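Local coordinates for protein Cry23AA1 (Bacillus thuringiensis, PDB 4RHZ) that probably acts as a pore-forming insecticidal toxin of the aerolysin family, binding zinc and working as one partner of a binary complex with Cry37Aa1, at residues I6-N11 and V23-Y27; S30-E36 and C167-L173. One frame throughout, in Å; residues are numbered along the deposited sequence.

Interaction 1 (I6-N11 and V23-Y27)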
loop_
_atom_site.group_PDB
_atom_site.type_symbol
_atom_site.label_atom_id
_atom_site.label_comp_id
_atom_site.label_asym_id
_atom_site.label_seq_id
_atom_site.Cartn_x
_atom_site.Cartn_y
_atom_site.Cartn_z
ATOM N N ILE A 6 1.987 31.009 16.691
ATOM C CA ILE A 6 0.996 31.935 17.196
ATOM C C ILE A 6 1.667 33.262 17.658
ATOM O O ILE A 6 1.355 34.336 17.130
ATOM C CB ILE A 6 0.215 31.344 18.343
ATOM C CG1 ILE A 6 -0.564 30.105 17.879
ATOM C CG2 ILE A 6 -0.805 32.403 18.950
ATOM C CD1 ILE A 6 -1.429 30.386 16.703
ATOM N N GLN A 7 2.685 33.133 18.520
ATOM C CA GLN A 7 3.457 34.250 18.945
ATOM C C GLN A 7 4.005 35.074 17.835
ATOM O O GLN A 7 3.874 36.307 17.915
ATOM C CB GLN A 7 4.494 33.890 20.005
ATOM C CG GLN A 7 3.823 33.624 21.332
ATOM C CD GLN A 7 4.820 33.506 22.472
ATOM O OE1 GLN A 7 5.508 32.494 22.582
ATOM N NE2 GLN A 7 4.862 34.523 23.376
ATOM N N ASP A 8 4.625 34.484 16.808
ATOM C CA ASP A 8 5.192 35.324 15.747
ATOM C C ASP A 8 4.057 36.066 15.038
ATOM O O ASP A 8 4.279 37.129 14.478
ATOM C CB ASP A 8 5.954 34.526 14.678
ATOM C CG ASP A 8 7.264 33.868 15.200
ATOM O OD1 ASP A 8 7.892 34.290 16.225
ATOM O OD2 ASP A 8 7.697 32.921 14.521
ATOM N N GLU A 9 2.877 35.475 14.955
ATOM C CA GLU A 9 1.820 36.088 14.173
ATOM C C GLU A 9 1.153 37.212 15.059
ATOM O O GLU A 9 0.726 38.248 14.517
ATOM C CB GLU A 9 0.734 35.132 13.731
ATOM C CG GLU A 9 1.081 34.001 12.743
ATOM C CD GLU A 9 1.750 34.425 11.499
ATOM O OE1 GLU A 9 1.398 35.523 10.990
ATOM O OE2 GLU A 9 2.646 33.654 11.028
ATOM N N ILE A 10 1.103 37.003 16.385
ATOM C CA ILE A 10 0.773 38.079 17.311
ATOM C C ILE A 10 1.848 39.173 17.185
ATOM O O ILE A 10 1.564 40.336 17.141
ATOM C CB ILE A 10 0.737 37.605 18.748
ATOM C CG1 ILE A 10 -0.491 36.798 19.007
ATOM C CG2 ILE A 10 0.754 38.797 19.697
ATOM C CD1 ILE A 10 -1.693 37.330 18.394
ATOM N N ASN A 11 3.085 38.789 17.061
ATOM C CA ASN A 11 4.101 39.790 16.911
ATOM C C ASN A 11 3.734 40.640 15.671
ATOM O O ASN A 11 3.795 41.881 15.708
ATOM C CB ASN A 11 5.462 39.106 16.809
ATOM C CG ASN A 11 6.609 40.057 16.719
ATOM O OD1 ASN A 11 6.809 40.727 15.693
ATOM N ND2 ASN A 11 7.445 40.071 17.760
ATOM N N VAL A 23 7.851 43.824 20.342
ATOM C CA VAL A 23 6.654 43.226 20.924
ATOM C C VAL A 23 6.991 42.079 21.883
ATOM O O VAL A 23 7.888 41.234 21.613
ATOM C CB VAL A 23 5.756 42.606 19.874
ATOM C CG1 VAL A 23 4.564 41.848 20.523
ATOM C CG2 VAL A 23 5.318 43.601 18.823
ATOM N N LYS A 24 6.302 42.065 23.013
ATOM C CA LYS A 24 6.427 40.977 23.916
ATOM C C LYS A 24 5.035 40.461 24.268
ATOM O O LYS A 24 4.162 41.289 24.739
ATOM C CB LYS A 24 7.149 41.436 25.153
ATOM C CG LYS A 24 7.876 40.331 25.835
ATOM C CD LYS A 24 7.086 39.830 26.999
ATOM C CE LYS A 24 7.744 40.295 28.305
ATOM N NZ LYS A 24 7.838 39.106 29.228
ATOM N N SER A 25 4.797 39.166 23.971
ATOM C CA SER A 25 3.532 38.465 24.314
ATOM C C SER A 25 3.693 37.367 25.365
ATOM O O SER A 25 4.729 36.799 25.494
ATOM C CB SER A 25 2.802 37.873 23.077
ATOM O OG SER A 25 3.634 37.078 22.199
ATOM N N THR A 26 2.622 37.026 26.051
ATOM C CA THR A 26 2.605 36.041 27.087
ATOM C C THR A 26 1.255 35.406 26.981
ATOM O O THR A 26 0.262 36.079 26.853
ATOM C CB THR A 26 2.723 36.717 28.462
ATOM O OG1 THR A 26 4.009 37.373 28.513
ATOM C CG2 THR A 26 2.752 35.696 29.544
ATOM N N TYR A 27 1.221 34.093 27.008
ATOM C CA TYR A 27 -0.036 33.346 26.986
ATOM C C TYR A 27 -0.746 33.610 28.269
ATOM O O TYR A 27 -0.143 33.545 29.311
ATOM C CB TYR A 27 0.216 31.809 26.755
ATOM C CG TYR A 27 0.533 31.521 25.305
ATOM C CD1 TYR A 27 1.812 31.384 24.868
ATOM C CD2 TYR A 27 -0.477 31.380 24.372
ATOM C CE1 TYR A 27 2.105 31.147 23.493
ATOM C CE2 TYR A 27 -0.179 31.104 23.045
ATOM C CZ TYR A 27 1.105 30.996 22.619
ATOM O OH TYR A 27 1.361 30.727 21.240
HETATM O O HOH W 1 3.592 30.555 19.888
HETATM O O HOH W 2 7.069 38.955 20.028
#

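Interaction 2 (S30-E36 and C167-L173)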
loop_
_atom_site.group_PDB
_atom_site.type_symbol
_atom_site.label_atom_id
_atom_site.label_comp_id
_atom_site.label_asym_id
_atom_site.label_seq_id
_atom_site.Cartn_x
_atom_site.Cartn_y
_atom_site.Cartn_z
ATOM N N SER A 30 -5.708 31.713 30.787
ATOM C CA SER A 30 -6.956 31.197 30.152
ATOM C C SER A 30 -6.696 30.444 28.834
ATOM O O SER A 30 -7.636 29.960 28.172
ATOM C CB SER A 30 -7.921 32.349 29.773
ATOM O OG SER A 30 -7.345 33.164 28.729
ATOM N N PHE A 31 -5.454 30.465 28.389
ATOM C CA PHE A 31 -5.190 29.920 27.074
ATOM C C PHE A 31 -5.299 28.405 27.036
ATOM O O PHE A 31 -4.655 27.713 27.820
ATOM C CB PHE A 31 -3.860 30.324 26.527
ATOM C CG PHE A 31 -3.767 30.069 25.101
ATOM C CD1 PHE A 31 -4.236 31.005 24.206
ATOM C CD2 PHE A 31 -3.278 28.837 24.628
ATOM C CE1 PHE A 31 -4.157 30.769 22.842
ATOM C CE2 PHE A 31 -3.223 28.583 23.278
ATOM C CZ PHE A 31 -3.664 29.572 22.365
ATOM N N LYS A 32 -6.140 27.896 26.144
ATOM C CA LYS A 32 -6.181 26.447 26.019
ATOM C C LYS A 32 -6.196 25.846 24.594
ATOM O O LYS A 32 -6.751 26.404 23.635
ATOM C CB LYS A 32 -7.191 25.786 27.007
ATOM C CG LYS A 32 -8.615 26.325 26.939
ATOM C CD LYS A 32 -9.618 25.538 27.880
ATOM C CE LYS A 32 -11.090 25.641 27.377
ATOM N NZ LYS A 32 -11.809 24.302 27.349
ATOM N N VAL A 33 -5.526 24.705 24.488
ATOM C CA VAL A 33 -5.615 23.865 23.294
ATOM C C VAL A 33 -6.412 22.587 23.631
ATOM O O VAL A 33 -6.194 21.956 24.627
ATOM C CB VAL A 33 -4.235 23.488 22.806
ATOM C CG1 VAL A 33 -4.328 22.609 21.485
ATOM C CG2 VAL A 33 -3.375 24.748 22.599
ATOM N N PHE A 34 -7.339 22.205 22.784
ATOM C CA PHE A 34 -8.122 20.999 23.066
ATOM C C PHE A 34 -8.758 20.451 21.772
ATOM O O PHE A 34 -8.590 21.061 20.654
ATOM C CB PHE A 34 -9.217 21.315 24.137
ATOM C CG PHE A 34 -10.153 22.439 23.725
ATOM C CD1 PHE A 34 -11.422 22.160 23.218
ATOM C CD2 PHE A 34 -9.741 23.794 23.805
ATOM C CE1 PHE A 34 -12.302 23.231 22.854
ATOM C CE2 PHE A 34 -10.602 24.851 23.430
ATOM C CZ PHE A 34 -11.868 24.576 22.942
ATOM N N ASN A 35 -9.508 19.338 21.934
ATOM C CA ASN A 35 -10.064 18.560 20.814
ATOM C C ASN A 35 -8.991 18.310 19.770
ATOM O O ASN A 35 -9.214 18.567 18.581
ATOM C CB ASN A 35 -11.213 19.315 20.114
ATOM C CG ASN A 35 -12.418 19.527 21.014
ATOM O OD1 ASN A 35 -12.569 18.833 22.021
ATOM N ND2 ASN A 35 -13.248 20.528 20.685
ATOM N N GLU A 36 -7.806 17.906 20.203
ATOM C CA GLU A 36 -6.767 17.468 19.256
ATOM C C GLU A 36 -7.274 16.223 18.527
ATOM O O GLU A 36 -7.914 15.331 19.122
ATOM C CB GLU A 36 -5.482 17.099 19.981
ATOM C CG GLU A 36 -4.772 18.271 20.618
ATOM C CD GLU A 36 -4.998 18.353 22.105
ATOM O OE1 GLU A 36 -6.152 18.186 22.570
ATOM O OE2 GLU A 36 -3.990 18.549 22.813
ATOM N N CYS A 167 -6.890 21.046 15.730
ATOM C CA CYS A 167 -7.294 21.305 17.148
ATOM C C CYS A 167 -8.073 22.626 17.287
ATOM O O CYS A 167 -8.156 23.407 16.339
ATOM C CB CYS A 167 -6.116 21.302 18.105
ATOM S SG CYS A 167 -4.911 22.551 17.645
ATOM N N ASP A 168 -8.643 22.834 18.471
ATOM C CA ASP A 168 -9.303 24.095 18.870
ATOM C C ASP A 168 -8.451 24.822 19.882
ATOM O O ASP A 168 -7.685 24.229 20.633
ATOM C CB ASP A 168 -10.651 23.814 19.539
ATOM C CG ASP A 168 -11.701 23.286 18.558
ATOM O OD1 ASP A 168 -11.621 23.640 17.356
ATOM O OD2 ASP A 168 -12.618 22.558 19.012
ATOM N N MET A 169 -8.641 26.125 19.928
ATOM C CA MET A 169 -7.882 26.974 20.822
ATOM C C MET A 169 -8.852 28.046 21.309
ATOM O O MET A 169 -9.679 28.560 20.532
ATOM C CB MET A 169 -6.736 27.602 20.056
ATOM C CG MET A 169 -5.561 26.700 19.917
ATOM S SD MET A 169 -4.176 27.483 19.041
ATOM C CE MET A 169 -3.347 26.034 18.353
ATOM N N SER A 170 -8.779 28.352 22.597
ATOM C CA SER A 170 -9.528 29.470 23.165
ATOM C C SER A 170 -8.595 30.177 24.134
ATOM O O SER A 170 -7.583 29.583 24.595
ATOM C CB SER A 170 -10.759 28.994 23.922
ATOM O OG SER A 170 -10.297 28.197 24.983
ATOM N N GLY A 171 -8.937 31.444 24.429
ATOM C CA GLY A 171 -8.096 32.239 25.302
ATOM C C GLY A 171 -7.271 33.294 24.611
ATOM O O GLY A 171 -7.405 33.489 23.417
ATOM N N THR A 172 -6.401 33.992 25.368
ATOM C CA THR A 172 -5.794 35.194 24.833
ATOM C C THR A 172 -4.326 35.213 25.133
ATOM O O THR A 172 -3.835 34.429 25.954
ATOM C CB THR A 172 -6.383 36.442 25.519
ATOM O OG1 THR A 172 -6.162 36.344 26.940
ATOM C CG2 THR A 172 -7.872 36.610 25.238
ATOM N N LEU A 173 -3.621 36.099 24.445
ATOM C CA LEU A 173 -2.270 36.475 24.826
ATOM C C LEU A 173 -2.333 37.912 25.351
ATOM O O LEU A 173 -3.089 38.761 24.830
ATOM C CB LEU A 173 -1.298 36.416 23.628
ATOM C CG LEU A 173 -0.978 34.967 23.221
ATOM C CD1 LEU A 173 -2.112 34.477 22.258
ATOM C CD2 LEU A 173 0.416 34.870 22.603
#

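Interaction 1 (I6-N11 and V23-Y27)
Gln7 and Ser25 make the one direct hydrogen bond between residues 6-11 and 23-27: Gln7 NE2 donates to Ser25 OG over 3.1 Å, with an N-H...O angle of 154° and the hydroxyl tilted slightly out of the amide plane. Ser25 OG sits between its own backbone N and carbonyl carbon (chi1 50°), which turns it to the Gln7 amide.

Two waters add polar bridges. One accepts from Gln7 N and, at 2.6 Å, from Tyr27 OH, lying in the plane of the phenol ring at its edge; the backbone N-H is one that the first turn of the helix cannot satisfy internally. The other accepts from Asn11 ND2 and donates to Val23 O at 2.9 Å.

Van der Waals contacts complete the interface. The Gln7 chain passes Tyr27 obliquely, CG 3.7 Å from Tyr27 CE1, with amide and ring planes 56° apart. At the end of the ring, Tyr27 OH comes 3.2 Å from Ile6 CB, the two side chains crossing at about a right angle. Ile10 CG2 lies 4.1 Å from Ser25 CB, while Asn11 ND2 packs 3.7 Å from Val23 CB. Leu173 of strand 146-179 also touches Gln7, Ser25 and Tyr27.

The chain thus folds back as a helix laid on the strand that follows it, in the part of the elongated toxin remote from the zinc site. With one direct bond and two water bridges among modest van der Waals contacts, the interface is a mixed one, its polar groups joined partly through solvent.

Interaction 2 (S30-E36 and C167-L173)
Phe34 reaches across to Asp168 and Ser170 on the neighbouring strand, and its side chain can be followed outward from CB. Rotation about CA-CB (chi1 57°) sets CG between the backbone N and the carbonyl carbon, which lays the ring over Asp168. CD2 then passes 3.8 Å from Asp168 O, CD1, CE1 and CZ all face Asp168 CB, and CE2 comes 3.7 Å from Ser170 OG. Asp168 CB stands 3.8 Å from the ring centroid, 17° off the normal, a CH-pi contact on one face; Lys32 NZ lies above the opposite face, toward the rim.

The backbones pair antiparallel. Lys32-Ser170 and Phe34-Asp168 are hydrogen-bonded pairs, each with two N-H...O bonds; the shortest joins Lys32 N to Ser170 O at 2.7 Å. Val33 and Met169 form the non-hydrogen-bonded pair between them, side by side on the other face, Val33 CG2 4.0 Å from Met169 CG. Met169 SD continues to the edge of the Phe31 ring, 4.0 Å from Phe31 CZ, a Met-aromatic contact.

The carboxylate of Asp168 is held at both oxygens. Asn35 ND2 donates to Asp168 OD2 at 2.7 Å, on the anti side and 21° out of the carboxylate plane, while OD1 bonds His212 ND1 on the adjoining strand 211-235. Gly171, with backbone angles that suit glycine, packs against Phe31 where a CB would clash.

Alternating faces thus sort the chemistry: sulfur and hydrocarbon line one side, while the other carries an aromatic ring, a lysine, a serine and a carboxylate whose amide and imidazole partners probably stabilise its negative charge.

Interaction 1 comes first along the chain and closes before interaction 2 opens; their centres are about 15 Å apart, on the same side of the molecule's centre. Strands 22-27 and 32-40 follow one another in sequence and both pair antiparallel with the long strand 146-179, so a single strand carries both regions. Leu173 joins them directly: its CD2 lies 3.8 Å from Gln7 CG, and its CG is 3.8 Å from Tyr27 CD2. An edge-to-face pair of the Tyr27 and Phe31 rings spans the connection between the two strands. The N-terminal helix is thereby tied into the main sheet at one end of this long, mostly beta toxin.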